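Local structure of phosphoglycerate dehydrogenase (Lactobacillus plantarum, 3EVT) at residues Gly112-Ala115 / Ala116-Gln120; Pro275-Ser278 / Gly279-Ala282. The protein probably oxidises 3-phosphoglycerate to 3-phosphohydroxypyruvate with a nicotinamide cofactor. All coordinates share one frame; numbering follows the deposited sequence.

Contact 1: Gly112-Ala115 / Ala116-Gln120; sequences GYHA and AWLNQ
Gly-112 and Ala-116 open a run of four successive i to i+4 backbone hydrogen bonds, the start of the short helix 113-120. Ala-116 N lies only 2.6 Å from Gly-112 O. Trp-117 N, Leu-118 N and Asn-119 N then bind the carbonyls of Tyr-113, His-114 and Ala-115, Trp-117 N at 2.9 Å from Tyr-113 O. Gly-112 serves two helices at once: its positive phi, 88°, closes helix 93-110 in a Schellman motif, and it is the N-cap of the next helix. Those backbone angles would jam a beta carbon against the preceding carbonyl oxygen, which explains the glycine.

The main side-chain meeting is between His-114 and Leu-118, one turn apart. Although His-114 sets out away from the next turn, its CG lies opposite the backbone N (chi1 177°), which brings the ring alongside Leu-118. Leu-118 CG sits 4.2 Å above the plane of the His-114 ring, displaced toward its rim. Leu-118 CD1 approaches His-114 NE2 at 3.9 Å. That nitrogen is hydrogen-bonded to Asp-269 O, which helps to hold the ring's orientation while leucine supplies a nonpolar surface for its face. On the buried flank a methyl suits Ala-116: its CB is 3.1 Å from Gly-112 O and it packs on Thr-274 of the second subunit.

Trp-117 and Gln-120 serve the partner chain. Gln-120 CG lies against one face of the Trp-117 indole, whose ring makes an edge-to-face contact with His-114 of the second subunit; the Gln-120 amide reaches Val-271 O, Trp-266 O and Ile-273 N of that subunit. The arrangement is a Schellman-terminated helix whose closing glycine is also the N-cap of the next, dimer-interface helix, consistent with the pairing of nucleotide-binding domains in this dehydrogenase family.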
loop_
_atom_site.group_PDB
_atom_site.type_symbol
_atom_site.label_atom_id
_atom_site.label_comp_id
_atom_site.label_asym_id
_atom_site.label_seq_id
_atom_site.Cartn_x
_atom_site.Cartn_y
_atom_site.Cartn_z
ATOM N N GLY A 112 8.495 -9.579 -7.744
ATOM C CA GLY A 112 9.306 -10.773 -8.016
ATOM C C GLY A 112 9.318 -11.868 -6.965
ATOM O O GLY A 112 10.124 -12.827 -7.064
ATOM N N TYR A 113 8.427 -11.785 -5.971
ATOM C CA TYR A 113 8.375 -12.796 -4.921
ATOM C C TYR A 113 7.926 -14.111 -5.468
ATOM O O TYR A 113 8.518 -15.125 -5.153
ATOM C CB TYR A 113 7.571 -12.302 -3.681
ATOM C CG TYR A 113 8.513 -11.508 -2.773
ATOM C CD1 TYR A 113 8.702 -10.142 -2.959
ATOM C CD2 TYR A 113 9.299 -12.162 -1.825
ATOM C CE1 TYR A 113 9.587 -9.477 -2.231
ATOM C CE2 TYR A 113 10.177 -11.504 -1.084
ATOM C CZ TYR A 113 10.347 -10.163 -1.296
ATOM O OH TYR A 113 11.271 -9.492 -0.531
ATOM N N HIS A 114 6.930 -14.122 -6.349
ATOM C CA HIS A 114 6.488 -15.378 -6.903
ATOM C C HIS A 114 7.602 -15.993 -7.768
ATOM O O HIS A 114 7.949 -17.183 -7.605
ATOM C CB HIS A 114 5.220 -15.193 -7.739
ATOM C CG HIS A 114 4.755 -16.452 -8.384
ATOM N ND1 HIS A 114 4.314 -17.536 -7.654
ATOM C CD2 HIS A 114 4.700 -16.822 -9.690
ATOM C CE1 HIS A 114 3.985 -18.512 -8.483
ATOM N NE2 HIS A 114 4.201 -18.102 -9.725
ATOM N N ALA A 115 8.161 -15.217 -8.697
ATOM C CA ALA A 115 9.320 -15.728 -9.448
ATOM C C ALA A 115 10.499 -16.131 -8.553
ATOM O O ALA A 115 11.157 -17.139 -8.820
ATOM C CB ALA A 115 9.794 -14.715 -10.549
ATOM N N ALA A 116 10.818 -15.328 -7.534
ATOM C CA ALA A 116 11.897 -15.676 -6.581
ATOM C C ALA A 116 11.674 -17.006 -5.901
ATOM O O ALA A 116 12.621 -17.754 -5.706
ATOM C CB ALA A 116 12.114 -14.615 -5.553
ATOM N N TRP A 117 10.436 -17.302 -5.546
ATOM C CA TRP A 117 10.111 -18.599 -4.957
ATOM C C TRP A 117 10.316 -19.766 -5.913
ATOM O O TRP A 117 10.906 -20.767 -5.531
ATOM C CB TRP A 117 8.700 -18.646 -4.335
ATOM C CG TRP A 117 8.601 -19.870 -3.497
ATOM C CD1 TRP A 117 7.954 -21.033 -3.816
ATOM C CD2 TRP A 117 9.287 -20.119 -2.244
ATOM N NE1 TRP A 117 8.165 -21.960 -2.826
ATOM C CE2 TRP A 117 8.973 -21.431 -1.857
ATOM C CE3 TRP A 117 10.131 -19.345 -1.413
ATOM C CZ2 TRP A 117 9.446 -21.994 -0.661
ATOM C CZ3 TRP A 117 10.604 -19.901 -0.232
ATOM C CH2 TRP A 117 10.269 -21.211 0.136
ATOM N N LEU A 118 9.884 -19.628 -7.156
ATOM C CA LEU A 118 10.139 -20.664 -8.153
ATOM C C LEU A 118 11.642 -20.867 -8.337
ATOM O O LEU A 118 12.113 -21.993 -8.508
ATOM C CB LEU A 118 9.492 -20.281 -9.479
ATOM C CG LEU A 118 7.971 -20.091 -9.491
ATOM C CD1 LEU A 118 7.574 -19.685 -10.928
ATOM C CD2 LEU A 118 7.221 -21.369 -9.077
ATOM N N ASN A 119 12.402 -19.763 -8.279
ATOM C CA ASN A 119 13.851 -19.812 -8.322
ATOM C C ASN A 119 14.424 -20.537 -7.119
ATOM O O ASN A 119 15.306 -21.408 -7.269
ATOM C CB ASN A 119 14.465 -18.416 -8.429
ATOM C CG ASN A 119 16.010 -18.457 -8.422
ATOM O OD1 ASN A 119 16.626 -19.099 -9.291
ATOM N ND2 ASN A 119 16.639 -17.835 -7.408
ATOM N N GLN A 120 13.929 -20.202 -5.928
ATOM C CA GLN A 120 14.358 -20.857 -4.671
ATOM C C GLN A 120 14.030 -22.385 -4.619
ATOM O O GLN A 120 14.777 -23.192 -3.976
ATOM C CB GLN A 120 13.756 -20.104 -3.466
ATOM C CG GLN A 120 13.838 -20.781 -2.071
ATOM C CD GLN A 120 13.786 -19.759 -0.927
ATOM O OE1 GLN A 120 13.531 -18.586 -1.168
ATOM N NE2 GLN A 120 13.980 -20.208 0.322
#

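Contact 2: Pro275-Ser278 / Gly279-Ala282; sequences PHIS and GQIA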
loop_
_atom_site.group_PDB
_atom_site.type_symbol
_atom_site.label_atom_id
_atom_site.label_comp_id
_atom_site.label_asym_id
_atom_site.label_seq_id
_atom_site.Cartn_x
_atom_site.Cartn_y
_atom_site.Cartn_z
ATOM N N PRO A 275 -7.421 -20.400 -1.465
ATOM C CA PRO A 275 -8.708 -21.044 -1.216
ATOM C C PRO A 275 -9.742 -20.164 -0.571
ATOM O O PRO A 275 -10.092 -20.420 0.568
ATOM C CB PRO A 275 -8.344 -22.193 -0.275
ATOM C CG PRO A 275 -7.158 -21.736 0.469
ATOM C CD PRO A 275 -6.406 -20.738 -0.437
ATOM N N HIS A 276 -10.262 -19.177 -1.294
ATOM C CA HIS A 276 -11.312 -18.263 -0.807
ATOM C C HIS A 276 -10.996 -17.636 0.554
ATOM O O HIS A 276 -11.890 -17.511 1.424
ATOM C CB HIS A 276 -12.683 -18.959 -0.733
ATOM C CG HIS A 276 -13.844 -18.043 -0.997
ATOM N ND1 HIS A 276 -14.944 -18.426 -1.742
ATOM C CD2 HIS A 276 -14.079 -16.759 -0.617
ATOM C CE1 HIS A 276 -15.801 -17.419 -1.813
ATOM N NE2 HIS A 276 -15.301 -16.397 -1.137
ATOM N N ILE A 277 -9.744 -17.246 0.760
ATOM C CA ILE A 277 -9.380 -16.660 2.040
ATOM C C ILE A 277 -9.477 -15.148 2.129
ATOM O O ILE A 277 -9.388 -14.597 3.231
ATOM C CB ILE A 277 -7.956 -17.007 2.436
ATOM C CG1 ILE A 277 -7.027 -16.785 1.242
ATOM C CG2 ILE A 277 -7.884 -18.438 2.969
ATOM C CD1 ILE A 277 -5.585 -17.013 1.575
ATOM N N SER A 278 -9.633 -14.457 1.005
ATOM C CA SER A 278 -9.312 -13.010 0.998
ATOM C C SER A 278 -10.123 -12.212 1.997
ATOM O O SER A 278 -9.648 -11.204 2.517
ATOM C CB SER A 278 -9.469 -12.383 -0.401
ATOM O OG SER A 278 -10.821 -12.417 -0.825
ATOM N N GLY A 279 -11.354 -12.644 2.238
ATOM C CA GLY A 279 -12.256 -11.872 3.094
ATOM C C GLY A 279 -12.308 -12.298 4.564
ATOM O O GLY A 279 -12.978 -11.619 5.387
ATOM N N GLN A 280 -11.646 -13.413 4.896
ATOM C CA GLN A 280 -11.583 -13.890 6.289
ATOM C C GLN A 280 -10.836 -12.914 7.201
ATOM O O GLN A 280 -9.652 -12.597 6.970
ATOM C CB GLN A 280 -10.903 -15.247 6.365
ATOM C CG GLN A 280 -11.513 -16.261 5.448
ATOM C CD GLN A 280 -11.133 -17.681 5.802
ATOM O OE1 GLN A 280 -9.963 -17.997 6.048
ATOM N NE2 GLN A 280 -12.128 -18.553 5.824
ATOM N N ILE A 281 -11.525 -12.419 8.224
ATOM C CA ILE A 281 -10.901 -11.503 9.174
ATOM C C ILE A 281 -10.971 -12.107 10.535
ATOM O O ILE A 281 -11.745 -13.041 10.771
ATOM C CB ILE A 281 -11.597 -10.132 9.240
ATOM C CG1 ILE A 281 -13.112 -10.289 9.414
ATOM C CG2 ILE A 281 -11.320 -9.327 7.992
ATOM C CD1 ILE A 281 -13.814 -8.947 9.501
ATOM N N ALA A 282 -10.161 -11.578 11.445
ATOM C CA ALA A 282 -10.190 -12.104 12.803
ATOM C C ALA A 282 -11.465 -11.721 13.539
ATOM O O ALA A 282 -12.414 -11.130 12.996
ATOM C CB ALA A 282 -8.967 -11.670 13.602
HETATM O O HOH W 1 -12.887 -15.171 2.173
#
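Ile-277 and Gln-280 are joined by the backbone bond of a type I beta turn, with Ser-278 and Gly-279 at its corners. Gln-280 N stands 3.0 Å from Ile-277 O and well above that carbonyl's plane, 50° out of it. A water bridges the same two segments: it donates to His-276 O at 2.7 Å and accepts from Gly-279 N at 3.0 Å, so the glycine amide is satisfied although the turn gives it no carbonyl.

Van der Waals contacts between the side chains are few. Gln-280 CG, beside its own backbone N (chi1 -53°), folds back to 3.5 Å from Ile-277 O, and the extended chain brings Gln-280 OE1 within 3.7 Å of Ile-277 CG2. Ser-278, small enough for a buried corner of the turn, touches Ser-101 of helix 93-110.

Charged and polar partners fix the turn from outside. Asp-252 takes the amides of Ile-277 and Ser-278, one on each carboxylate oxygen. His-276 ND1 is hydrogen-bonded to Glu-257, and its side chain touches Arg-228. This trio matches the catalytic histidine, glutamate and arginine of D-2-hydroxyacid dehydrogenases, so the turn probably follows directly on the active-site histidine.

Overall arrangement
The two contacts stand in series along the chain, their centres about 24 Å apart and their nearest atoms about 13 Å apart. Helix 93-110 runs between them: contact 1 starts where that helix ends, while Ser-278 and Ile-281 of contact 2 rest on its side. Contact 1 lies far out, about 26 Å from the chain's centre, whereas contact 2 is about 12 Å from it and holds the probable active-site histidine. Both meet the second subunit. Gln-120 of contact 1 binds strand 271-273 of that subunit, the strand that leads into the partner's own 275-282 loop, so the strand gripped across the dimer interface runs directly into the probable catalytic loop.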